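Local coordinates for lipopolysaccharide heptosyltransferase 2 (Escherichia coli, PDB 1PSW), which transfers the second heptose unit from ADP-L-glycero-beta-D-manno-heptose to heptosyl-Kdo2-lipid A while the core of lipopolysaccharide is built, at residues K2-G7 with H74-K79; S17-R22 with L130-Y135; T23-A26 with I32-V35; L45-E50 with Q254-I259; A84-N89 with L95-A100. All coordinates share one frame; numbering follows the deposited sequence.

Contact 1 (K2-G7 with H74-K79); sequences KILVIG and HSLREK
Leu4 lays its CD2 methyl against CD1 of Leu76, 4.1 Å away, the two side chains crossing at about a right angle. Leu4 belongs to strand 2-6, an inner strand of the parallel sheet in the N-terminal Rossmann-like half of this GT-B enzyme, and Leu76 lies in the stretch of chain that joins helix 66-75 to the next strand of that sheet. The CG of Leu4 stands anti to its backbone N (chi1 170°), which puts CD2 against Leu76. The same pocket is closed by Tyr81 and Ile102 beside Leu4, and by Met36 and Val96 beside Leu76, so both leucines are buried.

Toward the start of the strand the contact is looser and more open, though no smaller. Lys2 brings CG only to 4.4 Å from the carbonyl O of Lys79, and its chain folds back on itself. The two ammonium groups stay apart, with 6.2 Å between Lys2 NZ and Lys79 NZ. A long, weak ion pair with Glu53 may offset part of the charge on Lys79.

Residues 76-79 keep helical backbone angles without the regular bonds; Arg77 N is bonded to His74 O, and a weaker bond runs from Lys79 N to Leu76 O. Arg77 turns back over His74, whose ND1 lies on one face of the guanidinium, 3.1 Å above the plane and over its centre.

Contact 2 (S17-R22 with L130-Y135); sequences SQSLYR and LMVERY
Tyr135 brings CD2 and CE2 of its ring obliquely against the backbone of Ser17, CD2 3.6 Å from Ser17 N. The helices run 8.2 Å apart at an angle of 36° between the axes of these short segments.

One pair is purely apolar: CB of Leu20 meets CB of Tyr135 at 4.3 Å. Elsewhere methyls rest on oxygen atoms in van der Waals contact. Leu20 CD1 lies 3.4 Å from Tyr135 O, which it can reach because CG is anti to the backbone N (chi1 170°), and Val132 presses CG2 onto Ser19 OG at 3.3 Å. Cutting Tyr135 back to an alanine is likely to open a gap beside Ser17 and take away part of the cover of Leu87, which also packs on the ring.

Polar bonds run within the helices or to other parts of the chain. Ser17 OG bonds to Met14 O and Ser19 OG to Leu156 O. The Glu133 carboxylate accepts the backbone N-H of Leu130, the N-cap residue, with 3.1 Å from Leu130 N to Glu133 OE1 and the donor above the carboxylate plane.

No hydrogen bond crosses between the segments, so their join depends on close fit, with the buried serine hydroxyls satisfied by carbonyls outside it.

Contact 3 (T23-A26 with I32-V35); sequences TLQA and IIDV
Ile33 pushes its CD1 methyl into the side of helix 11-27, where it meets two consecutive residues. It lies 3.9 Å from Gln25 CG, the closest approach here, and 4.1 Å from Leu24 CD1, with Leu24 CB equally near, so one methyl carries the whole join. The reach comes from the torsions: CG1 is anti to the carbonyl carbon (chi1 -55°) and the chain then runs on extended (chi2 161°), which carries CD1 straight out from the strand. Leu24 and Ile33 slant across one another, and both are buried. Tyr21, one turn earlier in the helix, covers Ile33 further, and Leu24 also packs on Ala139.

This is the second half of a beta-alpha-beta crossover, in which strand 2-6 leads into helix 11-27 and the chain returns as strand 32-37, parallel to the first and next to it in the sheet. The helix therefore sits over both strands, and Val5 of the first strand flanks Ile33 on the same layer, while the buried Asp34 faces the other side of the sheet and bonds there to Asn52 and Tyr81.

The looser side lies beyond the CG of Gln25. This residue is partly exposed, and past the methylene that touches Ile33 its side chain extends away from the tight core, lying also near Glu50. The alpha carbons of Gln25 and Ile32 are 8.2 Å apart, yet Ile32, partly exposed as well, turns its side chain away from the helix and makes no contact with it.

Contact 4 (L45-E50 with Q254-I259); sequences LSRMPE and QAVILI
Arg47 and Val256 mark the nearest approach of the two backbones, 8.1 Å between their CA atoms, where a tight turn faces the side of a helix. The turn is type I, from Leu45 to Met48, and closes with Met48 N bonded to Leu45 O at 3.0 Å. Segment 254-259 is regular helix, with Leu258 N on Gln254 O and Ile259 N on Ala255 O.

Arg47 alone carries the turn's side of the contact. Its CG approaches Val256 CG2 at 4.3 Å, and the chain then bends at chi2 (-58°) and chi3 (-51°), bringing the guanidinium round over Ile257, whose side chain it crosses at about a right angle. Ile257 CD1 comes to 3.9 Å from Arg47 NH1. The CG1 of the same isoleucine sits over one face of the guanidinium, 4.0 Å above the plane and toward its rim.

The charged end is gripped from outside both segments: NH1 forms a salt bridge with Glu166, and NH2 bonds to the carbonyl O of Gln161. Those partners would hold the flat group in place while the isoleucine lies against part of one face.

Residues 45-50 belong to the N-terminal half and helix 252-260 packs on the sheet of the C-terminal half. The contact therefore bridges the two Rossmann-like domains of a GT-B glycosyltransferase, whose substrates bind in the cleft between such domains.

Contact 5 (A84-N89 with L95-A100); sequences AYVLPN and LVPLFA. Unlike the reference sequence in segment 95-100: Leu98 (reference Phe).
Ala100 N donates to Val96 O at 2.9 Å, a bond of the helical turn that holds Pro97, the residue that meets Ala84 and Val86 of the strand. Phe99 N to Leu95 O, at 3.2 Å, belongs to the same turn.

All the contact across the segments is apolar and goes through the ring of Pro97. Two adjacent ring carbons each take one partner: CB touches Ala84 CB at 4.0 Å, and CG touches Val86 CG2, also at 4.0 Å. Val86 uses that methyl because CG1 is anti to the backbone N (chi1 -175°), which leaves CG2 anti to the carbonyl carbon and against the proline, the two side chains crossing at about a right angle. With Tyr85 pointing to the other side, the strand offers a small and then a branched residue to the rigid ring.

Strand 83-86 lies between strands 2-6 and 104-108, and the helix is the link of the beta-alpha-beta unit leading to the latter. Pro97 also packs on Ile6 of the adjoining strand and Val96 on Leu72 of helix 66-75. Across the sheet, Tyr85 reaches Leu24 of helix 11-27, so strand 83-86 is sandwiched between helices.

Overall arrangement
From the N terminus, strand 2-6 opens contact 1, which closes at residues 74-79 just before strand 83-86. Helix 11-27 opens contact 2 and also contributes to contact 3; the short loop of contact 3 lies within those of contacts 1 and 2. Contact 4 starts at 45-50 and ends at 254-259, crossing contacts 1 and 2, which themselves cross. Contact 5 follows contact 1 in series and falls within the longer loops of contacts 2 and 4. Contacts 3 and 5 fasten helices to strands of the N-terminal sheet, contact 1 fastens the residues after helix 66-75, contact 2 joins two helices of that domain, and contact 4 reaches over to the C-terminal domain.

Contact 1 (K2-G7 with H74-K79)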
# COMPACT_ATOMS: atom_id res chain seq x y z
N LYS A 2 -2.09 11.53 -23.18
CA LYS A 2 -1.08 11.82 -22.16
C LYS A 2 -1.73 12.26 -20.86
O LYS A 2 -2.36 13.31 -20.78
CB LYS A 2 -0.12 12.91 -22.64
CG LYS A 2 0.54 12.64 -23.98
CD LYS A 2 1.53 11.48 -23.92
CE LYS A 2 2.73 11.79 -23.04
NZ LYS A 2 3.77 10.73 -23.10
N ILE A 3 -1.56 11.46 -19.82
CA ILE A 3 -2.16 11.75 -18.54
C ILE A 3 -1.13 11.97 -17.43
O ILE A 3 -0.16 11.22 -17.31
CB ILE A 3 -3.11 10.60 -18.13
CG1 ILE A 3 -4.17 10.41 -19.21
CG2 ILE A 3 -3.75 10.91 -16.80
CD1 ILE A 3 -4.98 9.13 -19.07
N LEU A 4 -1.34 13.02 -16.64
CA LEU A 4 -0.47 13.32 -15.52
C LEU A 4 -1.25 13.06 -14.25
O LEU A 4 -2.36 13.57 -14.07
CB LEU A 4 -0.02 14.79 -15.55
CG LEU A 4 0.69 15.26 -14.28
CD1 LEU A 4 2.00 14.50 -14.10
CD2 LEU A 4 0.96 16.77 -14.34
N VAL A 5 -0.68 12.27 -13.35
CA VAL A 5 -1.35 11.96 -12.10
C VAL A 5 -0.53 12.45 -10.91
O VAL A 5 0.67 12.20 -10.83
CB VAL A 5 -1.58 10.43 -11.93
CG1 VAL A 5 -2.13 10.13 -10.55
CG2 VAL A 5 -2.53 9.93 -13.00
N ILE A 6 -1.18 13.18 -10.01
CA ILE A 6 -0.51 13.66 -8.82
C ILE A 6 -0.83 12.57 -7.81
O ILE A 6 -1.96 12.48 -7.32
CB ILE A 6 -1.10 15.00 -8.33
CG1 ILE A 6 -1.06 16.04 -9.45
CG2 ILE A 6 -0.34 15.48 -7.10
CD1 ILE A 6 0.34 16.36 -9.97
N GLY A 7 0.14 11.71 -7.53
CA GLY A 7 -0.10 10.61 -6.62
C GLY A 7 -0.01 10.95 -5.15
O GLY A 7 0.59 11.97 -4.78
N HIS A 74 5.82 24.65 -15.17
CA HIS A 74 6.18 25.20 -16.47
C HIS A 74 6.99 24.22 -17.32
O HIS A 74 6.81 24.16 -18.53
CB HIS A 74 6.98 26.50 -16.31
CG HIS A 74 6.17 27.64 -15.77
ND1 HIS A 74 4.82 27.75 -15.98
CD2 HIS A 74 6.54 28.74 -15.07
CE1 HIS A 74 4.38 28.88 -15.44
NE2 HIS A 74 5.41 29.49 -14.88
N SER A 75 7.87 23.47 -16.67
CA SER A 75 8.70 22.50 -17.38
C SER A 75 7.87 21.34 -17.93
O SER A 75 8.30 20.67 -18.87
CB SER A 75 9.77 21.95 -16.43
OG SER A 75 9.18 21.18 -15.40
N LEU A 76 6.69 21.12 -17.36
CA LEU A 76 5.81 20.05 -17.80
C LEU A 76 4.94 20.43 -18.98
O LEU A 76 4.21 19.60 -19.51
CB LEU A 76 4.91 19.60 -16.64
CG LEU A 76 5.62 19.00 -15.42
CD1 LEU A 76 4.58 18.68 -14.35
CD2 LEU A 76 6.37 17.74 -15.82
N ARG A 77 5.02 21.69 -19.40
CA ARG A 77 4.23 22.15 -20.53
C ARG A 77 4.65 21.42 -21.80
O ARG A 77 3.81 21.11 -22.65
CB ARG A 77 4.41 23.66 -20.72
CG ARG A 77 3.67 24.49 -19.68
CD ARG A 77 4.01 25.96 -19.80
NE ARG A 77 3.14 26.78 -18.97
CZ ARG A 77 3.30 28.08 -18.75
NH1 ARG A 77 4.32 28.72 -19.31
NH2 ARG A 77 2.45 28.73 -17.97
N GLU A 78 5.94 21.14 -21.92
CA GLU A 78 6.47 20.43 -23.08
C GLU A 78 5.82 19.06 -23.24
O GLU A 78 5.61 18.59 -24.36
CB GLU A 78 7.99 20.28 -22.94
CG GLU A 78 8.76 21.53 -23.32
CD GLU A 78 10.03 21.71 -22.51
OE1 GLU A 78 10.85 20.77 -22.45
OE2 GLU A 78 10.22 22.81 -21.93
N LYS A 79 5.50 18.42 -22.11
CA LYS A 79 4.87 17.10 -22.11
C LYS A 79 3.51 17.15 -22.82
O LYS A 79 3.05 16.15 -23.36
CB LYS A 79 4.66 16.61 -20.68
CG LYS A 79 5.93 16.29 -19.91
CD LYS A 79 6.56 14.98 -20.36
CE LYS A 79 7.73 14.59 -19.46
NZ LYS A 79 8.36 13.31 -19.87

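Contact 2 (S17-R22 with L130-Y135)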
# COMPACT_ATOMS: atom_id res chain seq x y z
N SER A 17 -4.14 3.65 -5.68
CA SER A 17 -4.22 4.46 -6.89
C SER A 17 -3.96 3.63 -8.14
O SER A 17 -4.31 4.05 -9.24
CB SER A 17 -3.26 5.65 -6.82
OG SER A 17 -1.90 5.25 -6.89
N GLN A 18 -3.37 2.45 -7.98
CA GLN A 18 -3.13 1.63 -9.15
C GLN A 18 -4.46 1.27 -9.81
O GLN A 18 -4.52 1.06 -11.01
CB GLN A 18 -2.39 0.33 -8.80
CG GLN A 18 -1.91 -0.39 -10.05
CD GLN A 18 -1.40 -1.79 -9.78
OE1 GLN A 18 -0.75 -2.41 -10.64
NE2 GLN A 18 -1.69 -2.31 -8.60
N SER A 19 -5.53 1.18 -9.02
CA SER A 19 -6.84 0.85 -9.58
C SER A 19 -7.29 1.90 -10.58
O SER A 19 -7.94 1.57 -11.58
CB SER A 19 -7.89 0.72 -8.48
OG SER A 19 -7.68 -0.47 -7.74
N LEU A 20 -6.97 3.16 -10.32
CA LEU A 20 -7.32 4.22 -11.25
C LEU A 20 -6.53 4.03 -12.55
O LEU A 20 -7.09 4.12 -13.64
CB LEU A 20 -7.02 5.61 -10.65
CG LEU A 20 -7.13 6.77 -11.65
CD1 LEU A 20 -8.56 6.87 -12.19
CD2 LEU A 20 -6.74 8.07 -10.96
N TYR A 21 -5.23 3.75 -12.43
CA TYR A 21 -4.38 3.55 -13.61
C TYR A 21 -4.87 2.36 -14.44
O TYR A 21 -4.91 2.44 -15.67
CB TYR A 21 -2.91 3.33 -13.22
CG TYR A 21 -2.38 4.33 -12.19
CD1 TYR A 21 -2.92 5.61 -12.10
CD2 TYR A 21 -1.37 3.98 -11.29
CE1 TYR A 21 -2.48 6.51 -11.13
CE2 TYR A 21 -0.93 4.87 -10.32
CZ TYR A 21 -1.49 6.14 -10.24
OH TYR A 21 -1.10 7.01 -9.27
N ARG A 22 -5.22 1.27 -13.77
CA ARG A 22 -5.73 0.09 -14.46
C ARG A 22 -7.05 0.42 -15.14
O ARG A 22 -7.30 -0.02 -16.25
CB ARG A 22 -5.94 -1.07 -13.48
CG ARG A 22 -4.68 -1.71 -12.92
CD ARG A 22 -5.01 -3.02 -12.23
NE ARG A 22 -5.47 -4.02 -13.19
CZ ARG A 22 -6.12 -5.14 -12.87
NH1 ARG A 22 -6.41 -5.42 -11.61
NH2 ARG A 22 -6.46 -6.00 -13.83
N LEU A 130 -15.65 2.87 -0.07
CA LEU A 130 -14.27 2.40 -0.19
C LEU A 130 -13.37 3.38 -0.92
O LEU A 130 -13.78 3.99 -1.90
CB LEU A 130 -14.25 1.05 -0.92
CG LEU A 130 -15.07 -0.08 -0.28
CD1 LEU A 130 -14.89 -1.37 -1.07
CD2 LEU A 130 -14.64 -0.26 1.16
N MSE A 131 -12.15 3.54 -0.44
CA MSE A 131 -11.20 4.44 -1.08
C MSE A 131 -10.94 4.00 -2.51
O MSE A 131 -10.81 4.84 -3.39
CB MSE A 131 -9.87 4.47 -0.33
CG MSE A 131 -8.69 4.92 -1.21
SE MSE A 131 -7.02 5.21 -0.25
CE MSE A 131 -6.98 7.13 -0.22
N VAL A 132 -10.87 2.69 -2.75
CA VAL A 132 -10.61 2.18 -4.10
C VAL A 132 -11.71 2.61 -5.07
O VAL A 132 -11.43 2.91 -6.24
CB VAL A 132 -10.50 0.63 -4.15
CG1 VAL A 132 -11.86 -0.02 -3.84
CG2 VAL A 132 -10.01 0.20 -5.52
N GLU A 133 -12.95 2.65 -4.60
CA GLU A 133 -14.06 3.07 -5.43
C GLU A 133 -13.91 4.56 -5.75
O GLU A 133 -14.18 4.99 -6.87
CB GLU A 133 -15.39 2.79 -4.73
CG GLU A 133 -15.60 1.32 -4.40
CD GLU A 133 -16.81 1.08 -3.52
OE1 GLU A 133 -17.10 1.94 -2.66
OE2 GLU A 133 -17.45 0.02 -3.67
N ARG A 134 -13.47 5.34 -4.77
CA ARG A 134 -13.30 6.77 -4.99
C ARG A 134 -12.25 7.09 -6.04
O ARG A 134 -12.41 8.03 -6.82
CB ARG A 134 -12.97 7.49 -3.68
CG ARG A 134 -14.10 7.37 -2.66
CD ARG A 134 -13.81 8.12 -1.37
NE ARG A 134 -14.80 7.77 -0.36
CZ ARG A 134 -14.82 8.24 0.89
NH1 ARG A 134 -13.89 9.11 1.29
NH2 ARG A 134 -15.75 7.83 1.74
N TYR A 135 -11.17 6.32 -6.08
CA TYR A 135 -10.12 6.54 -7.07
C TYR A 135 -10.62 6.14 -8.45
O TYR A 135 -10.47 6.87 -9.42
CB TYR A 135 -8.85 5.75 -6.75
CG TYR A 135 -7.99 6.37 -5.67
CD1 TYR A 135 -8.03 7.74 -5.42
CD2 TYR A 135 -7.10 5.59 -4.93
CE1 TYR A 135 -7.21 8.32 -4.46
CE2 TYR A 135 -6.28 6.16 -3.97
CZ TYR A 135 -6.34 7.53 -3.74
OH TYR A 135 -5.52 8.11 -2.79

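Contact 3 (T23-A26 with I32-V35)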
# COMPACT_ATOMS: atom_id res chain seq x y z
N THR A 23 -7.89 1.20 -14.47
CA THR A 23 -9.17 1.56 -15.04
C THR A 23 -9.01 2.52 -16.23
O THR A 23 -9.72 2.40 -17.23
CB THR A 23 -10.09 2.20 -13.97
OG1 THR A 23 -10.24 1.29 -12.88
CG2 THR A 23 -11.47 2.49 -14.55
N LEU A 24 -8.06 3.45 -16.13
CA LEU A 24 -7.83 4.40 -17.21
C LEU A 24 -7.42 3.70 -18.50
O LEU A 24 -7.85 4.08 -19.59
CB LEU A 24 -6.75 5.41 -16.82
CG LEU A 24 -7.17 6.50 -15.83
CD1 LEU A 24 -5.94 7.24 -15.34
CD2 LEU A 24 -8.14 7.45 -16.49
N GLN A 25 -6.57 2.69 -18.38
CA GLN A 25 -6.11 1.96 -19.54
C GLN A 25 -7.17 1.02 -20.11
O GLN A 25 -7.06 0.57 -21.25
CB GLN A 25 -4.83 1.21 -19.19
CG GLN A 25 -3.70 2.17 -18.85
CD GLN A 25 -2.32 1.57 -18.99
OE1 GLN A 25 -1.35 2.26 -19.28
NE2 GLN A 25 -2.23 0.26 -18.79
N ALA A 26 -8.20 0.75 -19.32
CA ALA A 26 -9.28 -0.11 -19.78
C ALA A 26 -10.39 0.72 -20.42
O ALA A 26 -11.16 0.21 -21.23
CB ALA A 26 -9.84 -0.91 -18.60
N ILE A 32 -1.24 6.93 -21.73
CA ILE A 32 0.14 7.03 -21.23
C ILE A 32 0.04 7.78 -19.91
O ILE A 32 -0.33 8.95 -19.88
CB ILE A 32 1.03 7.82 -22.22
CG1 ILE A 32 0.99 7.17 -23.61
CG2 ILE A 32 2.46 7.88 -21.71
CD1 ILE A 32 1.52 5.76 -23.63
N ILE A 33 0.38 7.09 -18.82
CA ILE A 33 0.26 7.67 -17.49
C ILE A 33 1.56 7.98 -16.76
O ILE A 33 2.36 7.09 -16.49
CB ILE A 33 -0.59 6.75 -16.59
CG1 ILE A 33 -1.94 6.47 -17.25
CG2 ILE A 33 -0.80 7.39 -15.23
CD1 ILE A 33 -2.66 5.24 -16.70
N ASP A 34 1.76 9.26 -16.43
CA ASP A 34 2.94 9.68 -15.69
C ASP A 34 2.44 10.01 -14.28
O ASP A 34 1.36 10.58 -14.12
CB ASP A 34 3.58 10.92 -16.32
CG ASP A 34 4.20 10.64 -17.67
OD1 ASP A 34 4.59 9.47 -17.92
OD2 ASP A 34 4.32 11.58 -18.49
N VAL A 35 3.21 9.64 -13.27
CA VAL A 35 2.82 9.89 -11.90
C VAL A 35 3.87 10.68 -11.15
O VAL A 35 5.05 10.30 -11.14
CB VAL A 35 2.57 8.57 -11.14
CG1 VAL A 35 2.13 8.86 -9.71
CG2 VAL A 35 1.51 7.75 -11.86

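Contact 4 (L45-E50 with Q254-I259)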
# COMPACT_ATOMS: atom_id res chain seq x y z
N LEU A 45 6.20 2.61 -7.83
CA LEU A 45 5.66 2.90 -9.15
C LEU A 45 6.36 2.07 -10.22
O LEU A 45 5.75 1.71 -11.23
CB LEU A 45 5.83 4.39 -9.47
CG LEU A 45 4.99 5.34 -8.63
CD1 LEU A 45 5.49 6.77 -8.80
CD2 LEU A 45 3.52 5.22 -9.03
N SER A 46 7.64 1.79 -10.01
CA SER A 46 8.40 1.03 -11.00
C SER A 46 7.89 -0.41 -11.07
O SER A 46 8.19 -1.13 -12.02
CB SER A 46 9.89 1.03 -10.65
OG SER A 46 10.18 0.15 -9.58
N ARG A 47 7.12 -0.83 -10.07
CA ARG A 47 6.56 -2.17 -10.06
C ARG A 47 5.20 -2.23 -10.73
O ARG A 47 4.65 -3.32 -10.91
CB ARG A 47 6.46 -2.71 -8.62
CG ARG A 47 7.77 -2.78 -7.86
CD ARG A 47 8.80 -3.65 -8.57
NE ARG A 47 8.28 -4.97 -8.95
CZ ARG A 47 9.05 -5.94 -9.44
NH1 ARG A 47 10.35 -5.74 -9.59
NH2 ARG A 47 8.52 -7.10 -9.78
N MSE A 48 4.64 -1.06 -11.08
CA MSE A 48 3.33 -0.97 -11.73
C MSE A 48 3.50 -0.79 -13.24
O MSE A 48 4.04 0.22 -13.69
CB MSE A 48 2.54 0.22 -11.18
CG MSE A 48 2.20 0.12 -9.70
SE MSE A 48 1.31 1.71 -9.11
CE MSE A 48 1.81 1.67 -7.21
N PRO A 49 3.07 -1.79 -14.03
CA PRO A 49 3.19 -1.72 -15.49
C PRO A 49 2.33 -0.65 -16.15
O PRO A 49 2.60 -0.24 -17.29
CB PRO A 49 2.82 -3.14 -15.93
CG PRO A 49 1.85 -3.57 -14.89
CD PRO A 49 2.49 -3.08 -13.61
N GLU A 50 1.30 -0.19 -15.45
CA GLU A 50 0.41 0.83 -15.99
C GLU A 50 1.07 2.21 -16.01
O GLU A 50 0.62 3.11 -16.74
CB GLU A 50 -0.88 0.92 -15.15
CG GLU A 50 -1.70 -0.37 -15.08
CD GLU A 50 -1.11 -1.42 -14.14
OE1 GLU A 50 -0.34 -1.05 -13.23
OE2 GLU A 50 -1.44 -2.61 -14.32
N GLN A 254 12.26 -3.49 -3.53
CA GLN A 254 12.83 -4.68 -2.92
C GLN A 254 11.85 -5.27 -1.91
O GLN A 254 11.76 -6.49 -1.76
CB GLN A 254 14.14 -4.34 -2.25
CG GLN A 254 15.18 -3.84 -3.22
CD GLN A 254 16.38 -3.26 -2.54
OE1 GLN A 254 16.26 -2.38 -1.68
NE2 GLN A 254 17.56 -3.74 -2.91
N ALA A 255 11.12 -4.40 -1.21
CA ALA A 255 10.14 -4.86 -0.24
C ALA A 255 9.04 -5.65 -0.94
O ALA A 255 8.61 -6.70 -0.45
CB ALA A 255 9.53 -3.66 0.51
N VAL A 256 8.59 -5.15 -2.09
CA VAL A 256 7.55 -5.82 -2.87
C VAL A 256 7.99 -7.24 -3.23
O VAL A 256 7.25 -8.20 -3.08
CB VAL A 256 7.25 -5.07 -4.17
CG1 VAL A 256 6.43 -5.94 -5.09
CG2 VAL A 256 6.49 -3.77 -3.85
N ILE A 257 9.22 -7.35 -3.73
CA ILE A 257 9.78 -8.63 -4.13
C ILE A 257 9.87 -9.60 -2.95
O ILE A 257 9.41 -10.73 -3.04
CB ILE A 257 11.20 -8.44 -4.75
CG1 ILE A 257 11.08 -7.65 -6.07
CG2 ILE A 257 11.85 -9.80 -4.99
CD1 ILE A 257 12.40 -7.06 -6.56
N LEU A 258 10.43 -9.14 -1.83
CA LEU A 258 10.58 -10.00 -0.65
C LEU A 258 9.24 -10.45 -0.05
O LEU A 258 9.10 -11.58 0.40
CB LEU A 258 11.42 -9.30 0.42
CG LEU A 258 12.90 -9.13 0.03
CD1 LEU A 258 13.63 -8.27 1.06
CD2 LEU A 258 13.56 -10.50 -0.08
N ILE A 259 8.27 -9.54 -0.03
CA ILE A 259 6.95 -9.88 0.46
C ILE A 259 6.37 -10.99 -0.43
O ILE A 259 5.78 -11.96 0.05
CB ILE A 259 6.03 -8.63 0.47
CG1 ILE A 259 6.44 -7.72 1.63
CG2 ILE A 259 4.54 -9.04 0.61
CD1 ILE A 259 5.77 -6.36 1.64

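Contact 5 (A84-N89 with L95-A100)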
# COMPACT_ATOMS: atom_id res chain seq x y z
N ALA A 84 -5.25 15.57 -16.33
CA ALA A 84 -4.54 15.51 -15.07
C ALA A 84 -5.50 15.04 -13.98
O ALA A 84 -6.68 15.40 -13.99
CB ALA A 84 -3.96 16.87 -14.71
N TYR A 85 -5.00 14.23 -13.06
CA TYR A 85 -5.80 13.73 -11.95
C TYR A 85 -5.04 14.01 -10.66
O TYR A 85 -3.89 13.62 -10.52
CB TYR A 85 -6.03 12.21 -12.08
CG TYR A 85 -6.90 11.82 -13.26
CD1 TYR A 85 -8.29 11.75 -13.14
CD2 TYR A 85 -6.33 11.55 -14.50
CE1 TYR A 85 -9.09 11.44 -14.23
CE2 TYR A 85 -7.13 11.24 -15.60
CZ TYR A 85 -8.50 11.19 -15.46
OH TYR A 85 -9.30 10.90 -16.55
N VAL A 86 -5.69 14.71 -9.73
CA VAL A 86 -5.06 15.04 -8.46
C VAL A 86 -5.67 14.14 -7.40
O VAL A 86 -6.87 14.25 -7.10
CB VAL A 86 -5.28 16.53 -8.10
CG1 VAL A 86 -4.53 16.89 -6.83
CG2 VAL A 86 -4.82 17.41 -9.25
N LEU A 87 -4.86 13.26 -6.82
CA LEU A 87 -5.35 12.30 -5.81
C LEU A 87 -5.27 12.79 -4.38
O LEU A 87 -6.14 12.46 -3.57
CB LEU A 87 -4.62 10.97 -5.98
CG LEU A 87 -4.77 10.36 -7.39
CD1 LEU A 87 -4.12 8.98 -7.46
CD2 LEU A 87 -6.26 10.27 -7.74
N PRO A 88 -4.24 13.57 -4.03
CA PRO A 88 -4.19 14.04 -2.64
C PRO A 88 -5.36 15.01 -2.45
O PRO A 88 -5.97 15.43 -3.44
CB PRO A 88 -2.83 14.75 -2.56
CG PRO A 88 -2.01 14.01 -3.58
CD PRO A 88 -2.98 13.86 -4.73
N ASN A 89 -5.68 15.36 -1.22
CA ASN A 89 -6.79 16.28 -0.97
C ASN A 89 -6.30 17.71 -0.73
O ASN A 89 -7.08 18.65 -0.83
CB ASN A 89 -7.61 15.82 0.24
CG ASN A 89 -8.48 14.62 -0.06
OD1 ASN A 89 -9.40 14.69 -0.87
ND2 ASN A 89 -8.18 13.49 0.58
N LEU A 95 -1.93 22.50 -7.62
CA LEU A 95 -1.32 23.67 -8.24
C LEU A 95 -0.53 23.35 -9.51
O LEU A 95 -0.72 23.97 -10.55
CB LEU A 95 -0.42 24.39 -7.23
CG LEU A 95 -1.14 25.21 -6.16
CD1 LEU A 95 -0.14 25.74 -5.14
CD2 LEU A 95 -1.89 26.36 -6.83
N VAL A 96 0.36 22.36 -9.42
CA VAL A 96 1.18 21.97 -10.56
C VAL A 96 0.41 21.79 -11.86
O VAL A 96 0.79 22.35 -12.89
CB VAL A 96 1.98 20.69 -10.25
CG1 VAL A 96 2.65 20.17 -11.51
CG2 VAL A 96 3.02 20.98 -9.19
N PRO A 97 -0.67 20.98 -11.85
CA PRO A 97 -1.44 20.76 -13.08
C PRO A 97 -1.90 22.05 -13.75
O PRO A 97 -1.95 22.14 -14.98
CB PRO A 97 -2.61 19.92 -12.59
CG PRO A 97 -2.00 19.13 -11.49
CD PRO A 97 -1.21 20.17 -10.75
N LEU A 98 -2.25 23.05 -12.95
CA LEU A 98 -2.70 24.32 -13.50
C LEU A 98 -1.53 25.04 -14.17
O LEU A 98 -1.65 25.49 -15.31
CB LEU A 98 -3.28 25.20 -12.38
CG LEU A 98 -3.86 26.55 -12.82
CD1 LEU A 98 -4.94 26.35 -13.88
CD2 LEU A 98 -4.45 27.26 -11.60
N PHE A 99 -0.40 25.14 -13.47
CA PHE A 99 0.78 25.79 -14.02
C PHE A 99 1.26 25.10 -15.29
O PHE A 99 1.88 25.72 -16.15
CB PHE A 99 1.91 25.82 -12.99
CG PHE A 99 1.56 26.52 -11.71
CD1 PHE A 99 0.77 27.67 -11.71
CD2 PHE A 99 2.04 26.04 -10.49
CE1 PHE A 99 0.47 28.34 -10.53
CE2 PHE A 99 1.75 26.70 -9.30
CZ PHE A 99 0.96 27.85 -9.32
N ALA A 100 0.99 23.80 -15.40
CA ALA A 100 1.39 23.02 -16.55
C ALA A 100 0.52 23.33 -17.76
O ALA A 100 0.83 22.92 -18.88
CB ALA A 100 1.31 21.53 -16.23